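Local coordinates for protein putative cytochrome P450 120 (Synechocystis sp., PDB 2VE3) that binds heme and retinoic acid and probably acts as a monooxygenase of the cytochrome P450 family, at residues Leu293-Glu296 against Thr297-Met301; Val280-Glu283 against Gln284-Gln288. All blocks are in the same frame, centred on the assembly; numbering follows the deposited sequence.

Contact 1. Residues Leu293-Glu296 against Thr297-Met301; sequences LTAE and TLKKM
Leu293 and Leu298 meet at about a right angle, and a single methyl makes the contact: Leu293 CD2 lies 3.6 Å from Leu298 CG. The same methyl is 3.8 Å from Leu298 CD2, with CD1 almost as near, so it faces the fork of the second leucine. Leu298 also rests on Leu121. With an alanine at Leu298, the Leu293 methyl would probably lose its apolar partner and Leu121 part of its packing. Across the turn, Thr294 and Thr297 are also set roughly perpendicular, and their hydroxyls share a hydrogen bond, OG1 to OG1 3.1 Å, in which either may be the donor. Thr297 OG1 lies beside its own backbone N (chi1 -68°), which turns the hydroxyl back toward the preceding residues. The backbone confirms a slack turn. Thr294 O accepts two weak bonds, from Thr297 N at 3.1 Å with a strongly bent N-H...O angle of 128°, and from Leu298 N at 3.4 Å but much straighter, 161°. Glu296 and Lys299 run side by side and point the same way, yet Glu296 OE1 and Lys299 NZ stay 4.5 Å apart, beyond a salt bridge. The lysine chain passes by the carbonyl of Ala295 instead, with CD 3.5 Å from Ala295 O. Asp118 stands near both charged ends: it forms a long, weak ion pair with the lysine but brings like charge close to Glu296, which would be expected to raise the cost of a full negative charge there. The short helix 295-298 lies against helix 121-137, where Ala295 joins Leu298 on Leu121. Leu293, just before it, packs on Leu403, Thr406 and Arg407 of helix 394-411, and Lys402 of that helix donates to Leu298 O.

Contact 2. Residues Val280-Glu283 against Gln284-Gln288; sequences VRQE and QNKLQ
Gln284 CG lies against two carbonyl oxygens of the preceding turn, 3.2 Å from Arg281 O and 3.3 Å from Val280 O. Its first torsion (chi1 49°) explains this, since it places CG between the backbone N and the carbonyl carbon and so turns the chain back along the helix. Asn285 adds to the crowding: Arg281 O sits over the flat face of its carboxamide, 3.1 Å from Asn285 CG. Because the amide hydrogens lie in that plane, ND2 cannot aim one at the oxygen, and the approach is no hydrogen bond. A regular helical bond runs through this compact part, from Gln284 N to Val280 O at 3.1 Å. Gln284 also packs on Thr406, Ile409 and Gln410 of helix 394-411, while Arg281 reaches the same region through Ile409 O and a salt bridge to Asp413. Glu283 belongs to the packed side too: its carboxylate accepts the amides of Tyr303 and Leu304, an acidic group bound at the amino end of helix 302-314.

The exposed flank is much looser. Gln282 and Lys286 lie alongside each other and point the same way, but Lys286 NZ is 3.6 Å from both Gln282 CG and Gln282 OE1, a loose approach rather than a hydrogen bond. In the backbone, Gln282 O accepts Lys286 N at 3.3 Å and, weakly, Asn285 N at 3.4 Å. One carbonyl serving both the third and the fourth residue onward is consistent with the loosening of helix 274-285 near its carboxyl end. By chain order, helices 274-285 and 302-314 are the J and K helices of the cytochrome P450 fold.

Contact 2 closes before contact 1 opens: residues 280-288 end helix 274-285, whereas contact 1 carries the short helix 295-298 and leads to helix 302-314. Their centres are 11 Å apart, on the same side of the chain's centre, and they touch directly. Leu287 CD2 lies 3.8 Å from Lys300 CB, and Glu283 OE2 is 3.5 Å from Met301 C, at the N-cap position before helix 302-314. Both also pack against helix 394-411, where Thr406 meets Leu293 and Met301 from one contact and Gln284 from the other. Together they cover the end of helix 274-285 and most of the connection to helix 302-314, at the periphery, away from the heme and retinoic acid pockets.

Contact 1. Residues Leu293-Glu296 against Thr297-Met301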
loop_
_atom_site.group_PDB
_atom_site.type_symbol
_atom_site.label_atom_id
_atom_site.label_comp_id
_atom_site.label_asym_id
_atom_site.label_seq_id
_atom_site.Cartn_x
_atom_site.Cartn_y
_atom_site.Cartn_z
ATOM N N LEU A 293 24.426 -10.845 4.166
ATOM C CA LEU A 293 23.710 -9.642 3.747
ATOM C C LEU A 293 23.171 -8.912 4.985
ATOM O O LEU A 293 22.282 -9.423 5.676
ATOM C CB LEU A 293 22.565 -10.007 2.787
ATOM C CG LEU A 293 21.801 -8.899 2.043
ATOM C CD1 LEU A 293 20.889 -9.487 0.974
ATOM C CD2 LEU A 293 21.002 -8.004 2.984
ATOM N N THR A 294 23.713 -7.725 5.255
ATOM C CA THR A 294 23.311 -6.915 6.412
ATOM C C THR A 294 22.485 -5.698 6.023
ATOM O O THR A 294 22.369 -5.364 4.850
ATOM C CB THR A 294 24.533 -6.413 7.215
ATOM O OG1 THR A 294 25.649 -6.251 6.334
ATOM C CG2 THR A 294 24.894 -7.395 8.321
ATOM N N ALA A 295 21.926 -5.034 7.030
ATOM C CA ALA A 295 21.184 -3.793 6.850
ATOM C C ALA A 295 22.042 -2.685 6.238
ATOM O O ALA A 295 21.532 -1.832 5.511
ATOM C CB ALA A 295 20.595 -3.341 8.179
ATOM N N GLU A 296 23.338 -2.697 6.537
ATOM C CA GLU A 296 24.244 -1.685 6.002
ATOM C C GLU A 296 24.615 -1.991 4.542
ATOM O O GLU A 296 24.976 -1.088 3.789
ATOM C CB GLU A 296 25.495 -1.519 6.891
ATOM C CG GLU A 296 25.226 -1.474 8.429
ATOM C CD GLU A 296 24.099 -0.507 8.849
ATOM O OE1 GLU A 296 22.959 -0.986 9.083
ATOM O OE2 GLU A 296 24.346 0.721 8.937
ATOM N N THR A 297 24.508 -3.261 4.148
ATOM C CA THR A 297 24.728 -3.678 2.759
ATOM C C THR A 297 23.644 -3.147 1.804
ATOM O O THR A 297 23.952 -2.622 0.723
ATOM C CB THR A 297 24.848 -5.213 2.659
ATOM O OG1 THR A 297 26.067 -5.628 3.299
ATOM C CG2 THR A 297 24.855 -5.683 1.199
ATOM N N LEU A 298 22.385 -3.282 2.209
ATOM C CA LEU A 298 21.245 -2.751 1.453
ATOM C C LEU A 298 21.242 -1.221 1.346
ATOM O O LEU A 298 20.583 -0.655 0.470
ATOM C CB LEU A 298 19.932 -3.216 2.088
ATOM C CG LEU A 298 19.643 -4.717 2.188
ATOM C CD1 LEU A 298 18.493 -4.970 3.153
ATOM C CD2 LEU A 298 19.360 -5.343 0.821
ATOM N N LYS A 299 21.966 -0.556 2.250
ATOM C CA LYS A 299 22.134 0.906 2.195
ATOM C C LYS A 299 23.215 1.341 1.207
ATOM O O LYS A 299 23.472 2.533 1.046
ATOM C CB LYS A 299 22.436 1.474 3.583
ATOM C CG LYS A 299 21.217 1.657 4.458
ATOM C CD LYS A 299 21.619 1.688 5.916
ATOM C CE LYS A 299 20.419 1.872 6.840
ATOM N NZ LYS A 299 19.495 0.715 6.793
ATOM N N LYS A 300 23.846 0.367 0.557
ATOM C CA LYS A 300 24.836 0.620 -0.492
ATOM C C LYS A 300 24.264 0.342 -1.893
ATOM O O LYS A 300 24.976 -0.111 -2.800
ATOM C CB LYS A 300 26.084 -0.243 -0.261
ATOM C CG LYS A 300 26.886 0.073 1.003
ATOM C CD LYS A 300 28.341 -0.359 0.811
ATOM C CE LYS A 300 29.176 -0.219 2.086
ATOM N NZ LYS A 300 29.106 -1.453 2.937
ATOM N N MET A 301 22.981 0.620 -2.079
ATOM C CA MET A 301 22.334 0.314 -3.355
ATOM C C MET A 301 21.594 1.520 -3.927
ATOM O O MET A 301 20.365 1.487 -4.029
ATOM C CB MET A 301 21.377 -0.883 -3.194
ATOM C CG MET A 301 22.064 -2.209 -2.914
ATOM S SD MET A 301 20.960 -3.472 -2.216
ATOM C CE MET A 301 22.157 -4.772 -1.937
#

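Contact 2. Residues Val280-Glu283 against Gln284-Gln288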
loop_
_atom_site.group_PDB
_atom_site.type_symbol
_atom_site.label_atom_id
_atom_site.label_comp_id
_atom_site.label_asym_id
_atom_site.label_seq_id
_atom_site.Cartn_x
_atom_site.Cartn_y
_atom_site.Cartn_z
ATOM N N VAL A 280 21.252 -3.440 -11.957
ATOM C CA VAL A 280 21.040 -3.754 -10.535
ATOM C C VAL A 280 22.042 -4.824 -10.091
ATOM O O VAL A 280 22.650 -4.722 -9.018
ATOM C CB VAL A 280 19.575 -4.226 -10.243
ATOM C CG1 VAL A 280 19.432 -4.749 -8.811
ATOM C CG2 VAL A 280 18.588 -3.113 -10.484
ATOM N N ARG A 281 22.204 -5.840 -10.935
ATOM C CA ARG A 281 23.090 -6.956 -10.671
ATOM C C ARG A 281 24.549 -6.504 -10.644
ATOM O O ARG A 281 25.318 -6.957 -9.813
ATOM C CB ARG A 281 22.882 -8.066 -11.706
ATOM C CG ARG A 281 23.557 -9.398 -11.343
ATOM C CD ARG A 281 23.100 -10.554 -12.248
ATOM N NE ARG A 281 21.738 -11.005 -11.938
ATOM C CZ ARG A 281 20.752 -11.144 -12.828
ATOM N NH1 ARG A 281 20.941 -10.885 -14.122
ATOM N NH2 ARG A 281 19.567 -11.569 -12.422
ATOM N N GLN A 282 24.907 -5.617 -11.570
ATOM C CA GLN A 282 26.243 -5.041 -11.659
ATOM C C GLN A 282 26.556 -4.262 -10.382
ATOM O O GLN A 282 27.698 -4.246 -9.912
ATOM C CB GLN A 282 26.347 -4.137 -12.897
ATOM C CG GLN A 282 27.697 -3.418 -13.051
ATOM C CD GLN A 282 27.752 -2.399 -14.203
ATOM O OE1 GLN A 282 28.733 -2.354 -14.960
ATOM N NE2 GLN A 282 26.709 -1.570 -14.327
ATOM N N GLU A 283 25.527 -3.625 -9.821
ATOM C CA GLU A 283 25.658 -2.866 -8.589
ATOM C C GLU A 283 25.946 -3.775 -7.404
ATOM O O GLU A 283 26.836 -3.484 -6.605
ATOM C CB GLU A 283 24.407 -2.019 -8.331
ATOM C CG GLU A 283 24.450 -1.231 -7.039
ATOM C CD GLU A 283 23.221 -0.373 -6.836
ATOM O OE1 GLU A 283 22.096 -0.929 -6.707
ATOM O OE2 GLU A 283 23.395 0.858 -6.804
ATOM N N GLN A 284 25.202 -4.876 -7.297
ATOM C CA GLN A 284 25.372 -5.807 -6.172
ATOM C C GLN A 284 26.617 -6.683 -6.326
ATOM O O GLN A 284 26.943 -7.465 -5.421
ATOM C CB GLN A 284 24.115 -6.661 -5.938
ATOM C CG GLN A 284 23.566 -7.307 -7.184
ATOM C CD GLN A 284 22.396 -8.237 -6.935
ATOM O OE1 GLN A 284 21.382 -7.872 -6.336
ATOM N NE2 GLN A 284 22.531 -9.450 -7.415
ATOM N N ASN A 285 27.301 -6.546 -7.465
ATOM C CA ASN A 285 28.532 -7.289 -7.748
ATOM C C ASN A 285 29.773 -6.496 -7.368
ATOM O O ASN A 285 30.792 -7.076 -6.983
ATOM C CB ASN A 285 28.611 -7.701 -9.225
ATOM C CG ASN A 285 27.719 -8.893 -9.562
ATOM O OD1 ASN A 285 27.634 -9.295 -10.721
ATOM N ND2 ASN A 285 27.052 -9.457 -8.564
ATOM N N LYS A 286 29.682 -5.173 -7.491
ATOM C CA LYS A 286 30.729 -4.268 -7.022
ATOM C C LYS A 286 30.761 -4.207 -5.486
ATOM O O LYS A 286 31.583 -3.497 -4.895
ATOM C CB LYS A 286 30.539 -2.867 -7.614
ATOM C CG LYS A 286 30.739 -2.791 -9.126
ATOM C CD LYS A 286 30.778 -1.341 -9.616
ATOM C CE LYS A 286 30.230 -1.204 -11.038
ATOM N NZ LYS A 286 30.865 -2.142 -12.026
ATOM N N LEU A 287 29.848 -4.940 -4.851
ATOM C CA LEU A 287 29.858 -5.120 -3.405
ATOM C C LEU A 287 30.450 -6.486 -3.130
ATOM O O LEU A 287 31.474 -6.854 -3.714
ATOM C CB LEU A 287 28.434 -5.047 -2.828
ATOM C CG LEU A 287 27.597 -3.774 -2.979
ATOM C CD1 LEU A 287 26.196 -4.009 -2.432
ATOM C CD2 LEU A 287 28.253 -2.589 -2.283
ATOM N N GLN A 288 29.794 -7.232 -2.245
ATOM C CA GLN A 288 30.126 -8.626 -1.962
ATOM C C GLN A 288 29.020 -9.243 -1.114
ATOM O O GLN A 288 29.034 -9.141 0.120
ATOM C CB GLN A 288 31.493 -8.745 -1.253
#